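Local structure of glycosyl hydrolase, family 38 (Enterococcus faecalis, 5KBP) at residues V12-W17 / S51-Q57. The protein is probably an alpha-mannosidase of glycoside hydrolase family 38, a carbohydrate-binding and metal-binding enzyme that removes mannose residues. Numbering follows the deposited sequence.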
loop_
_atom_site.group_PDB
_atom_site.type_symbol
_atom_site.label_atom_id
_atom_site.label_comp_id
_atom_site.label_asym_id
_atom_site.label_seq_id
_atom_site.Cartn_x
_atom_site.Cartn_y
_atom_site.Cartn_z
ATOM N N VAL A 12 -8.226 7.659 -35.258
ATOM C CA VAL A 12 -8.672 7.801 -33.876
ATOM C C VAL A 12 -7.435 7.900 -32.995
ATOM O O VAL A 12 -6.710 6.913 -32.812
ATOM C CB VAL A 12 -9.570 6.634 -33.445
ATOM C CG1 VAL A 12 -9.915 6.744 -31.964
ATOM C CG2 VAL A 12 -10.836 6.597 -34.291
ATOM N N SER A 13 -7.190 9.088 -32.448
ATOM C CA SER A 13 -6.090 9.279 -31.515
ATOM C C SER A 13 -6.452 8.702 -30.152
ATOM O O SER A 13 -7.589 8.833 -29.687
ATOM C CB SER A 13 -5.745 10.762 -31.389
ATOM O OG SER A 13 -5.279 11.278 -32.623
ATOM N N HIS A 14 -5.479 8.062 -29.514
ATOM C CA HIS A 14 -5.707 7.383 -28.246
ATOM C C HIS A 14 -4.361 7.148 -27.575
ATOM O O HIS A 14 -3.310 7.549 -28.083
ATOM C CB HIS A 14 -6.440 6.057 -28.453
ATOM C CG HIS A 14 -5.551 4.954 -28.936
ATOM N ND1 HIS A 14 -4.964 4.043 -28.084
ATOM C CD2 HIS A 14 -5.128 4.631 -30.181
ATOM C CE1 HIS A 14 -4.228 3.199 -28.784
ATOM N NE2 HIS A 14 -4.312 3.533 -30.060
ATOM N N SER A 15 -4.406 6.485 -26.423
ATOM C CA SER A 15 -3.194 6.005 -25.765
ATOM C C SER A 15 -3.601 4.864 -24.844
ATOM O O SER A 15 -4.298 5.092 -23.850
ATOM C CB SER A 15 -2.505 7.123 -24.991
ATOM O OG SER A 15 -1.267 6.678 -24.464
ATOM N N HIS A 16 -3.186 3.645 -25.184
ATOM C CA HIS A 16 -3.443 2.490 -24.330
ATOM C C HIS A 16 -2.591 2.613 -23.075
ATOM O O HIS A 16 -1.372 2.427 -23.122
ATOM C CB HIS A 16 -3.138 1.196 -25.077
ATOM C CG HIS A 16 -3.448 -0.039 -24.292
ATOM N ND1 HIS A 16 -2.469 -0.877 -23.802
ATOM C CD2 HIS A 16 -4.630 -0.574 -23.905
ATOM C CE1 HIS A 16 -3.035 -1.877 -23.150
ATOM N NE2 HIS A 16 -4.345 -1.717 -23.197
ATOM N N TRP A 17 -3.225 2.926 -21.951
ATOM C CA TRP A 17 -2.511 3.303 -20.735
ATOM C C TRP A 17 -2.633 2.197 -19.690
ATOM O O TRP A 17 -3.597 2.149 -18.923
ATOM C CB TRP A 17 -3.023 4.622 -20.189
ATOM C CG TRP A 17 -2.079 5.199 -19.209
ATOM C CD1 TRP A 17 -2.123 5.072 -17.851
ATOM C CD2 TRP A 17 -0.910 5.968 -19.504
ATOM N NE1 TRP A 17 -1.062 5.731 -17.282
ATOM C CE2 TRP A 17 -0.301 6.289 -18.277
ATOM C CE3 TRP A 17 -0.323 6.425 -20.690
ATOM C CZ2 TRP A 17 0.865 7.043 -18.200
ATOM C CZ3 TRP A 17 0.835 7.176 -20.609
ATOM C CH2 TRP A 17 1.416 7.478 -19.373
ATOM N N SER A 51 -11.105 14.595 -31.429
ATOM C CA SER A 51 -11.309 14.021 -30.107
ATOM C C SER A 51 -10.116 13.145 -29.755
ATOM O O SER A 51 -9.215 12.923 -30.568
ATOM C CB SER A 51 -12.612 13.218 -30.044
ATOM O OG SER A 51 -12.619 12.189 -31.018
ATOM N N PHE A 52 -10.128 12.647 -28.520
ATOM C CA PHE A 52 -9.108 11.736 -28.017
ATOM C C PHE A 52 -9.799 10.643 -27.220
ATOM O O PHE A 52 -10.545 10.933 -26.280
ATOM C CB PHE A 52 -8.088 12.473 -27.140
ATOM C CG PHE A 52 -6.916 11.627 -26.723
ATOM C CD1 PHE A 52 -5.810 11.497 -27.551
ATOM C CD2 PHE A 52 -6.910 10.975 -25.501
ATOM C CE1 PHE A 52 -4.727 10.723 -27.169
ATOM C CE2 PHE A 52 -5.831 10.201 -25.115
ATOM C CZ PHE A 52 -4.739 10.076 -25.949
ATOM N N HIS A 53 -9.559 9.391 -27.595
ATOM C CA HIS A 53 -10.189 8.256 -26.933
ATOM C C HIS A 53 -9.387 7.895 -25.689
ATOM O O HIS A 53 -8.217 7.507 -25.786
ATOM C CB HIS A 53 -10.285 7.065 -27.882
ATOM C CG HIS A 53 -11.159 5.961 -27.373
ATOM N ND1 HIS A 53 -10.651 4.788 -26.860
ATOM C CD2 HIS A 53 -12.506 5.854 -27.299
ATOM C CE1 HIS A 53 -11.648 4.003 -26.494
ATOM N NE2 HIS A 53 -12.785 4.626 -26.749
ATOM N N LEU A 54 -10.019 8.006 -24.523
ATOM C CA LEU A 54 -9.325 7.852 -23.245
ATOM C C LEU A 54 -9.266 6.393 -22.797
ATOM O O LEU A 54 -9.570 6.059 -21.653
ATOM C CB LEU A 54 -9.990 8.722 -22.187
ATOM C CG LEU A 54 -9.047 9.248 -21.104
ATOM C CD1 LEU A 54 -7.910 10.045 -21.734
ATOM C CD2 LEU A 54 -9.806 10.084 -20.085
ATOM N N ASP A 55 -8.876 5.513 -23.718
ATOM C CA ASP A 55 -8.531 4.124 -23.419
ATOM C C ASP A 55 -9.688 3.342 -22.797
ATOM O O ASP A 55 -9.463 2.342 -22.109
ATOM C CB ASP A 55 -7.294 4.055 -22.516
ATOM C CG ASP A 55 -6.550 2.744 -22.648
ATOM O OD1 ASP A 55 -6.702 2.080 -23.694
ATOM O OD2 ASP A 55 -5.807 2.380 -21.712
ATOM N N GLY A 56 -10.927 3.777 -23.015
ATOM C CA GLY A 56 -12.078 3.015 -22.568
ATOM C C GLY A 56 -12.265 2.900 -21.071
ATOM O O GLY A 56 -13.118 2.124 -20.631
ATOM N N GLN A 57 -11.512 3.654 -20.273
ATOM C CA GLN A 57 -11.560 3.553 -18.820
ATOM C C GLN A 57 -11.730 4.938 -18.214
ATOM O O GLN A 57 -11.015 5.874 -18.585
ATOM C CB GLN A 57 -10.290 2.885 -18.281
ATOM C CG GLN A 57 -9.016 3.360 -18.957
ATOM C CD GLN A 57 -7.770 2.770 -18.334
ATOM O OE1 GLN A 57 -7.731 2.495 -17.136
ATOM N NE2 GLN A 57 -6.743 2.564 -19.148
HETATM O O HOH W 1 -9.488 10.760 -32.224
#
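One carboxylate oxygen, Asp55 OD2, is gripped from opposite faces of its plane by two donors: the Trp17 backbone N at 2.6 Å and, within its own turn, Gln57 NE2 at 2.7 Å. Gln57 NE2 also reaches Trp17 O at 3.2 Å, so the amide, with both acceptors close to its plane, bridges the carboxylate and the Trp17 carbonyl. The type I' turn from Leu54 to Gln57, with Asp55 and Gly56 at positive phi, brings both side chains to the 12-17 segment. With CG anti to the backbone N (chi1 -155°), the Asp55 carboxylate extends toward His16 and Trp17. Asp55 OD1 lies 3.4 Å from His16 CD2, ring and carboxylate almost perpendicular; OD1 is buried without a polar partner. Across the ring from CD2, His16 ND1 is hydrogen-bonded to Asp234 OD2.

Further back, Phe52 lays a ring face under the His14 backbone in a CH-pi contact, His14 CA standing 4.0 Å from the ring centroid. The ring tip, Phe52 CZ, meets His14 C at 3.4 Å and Ser15 CB at 3.8 Å. The backbones join directly through His53 N to Ser13 O, 2.9 Å, while one water accepts from Ser13 N and donates to Ser51 O.

Ser13 OG joins its strand to Asn231 and His260 on the flanking strands 226-231 and 256-260. Helix 25-45 connects strand 7-13 to strand 52-53 and packs on Ser15 and Phe52. The two segments run side by side in the same direction, consistent with a beta-alpha-beta connection in the alpha/beta N-terminal domain of family 38, with the His-Ser-His-Trp segment following the first strand.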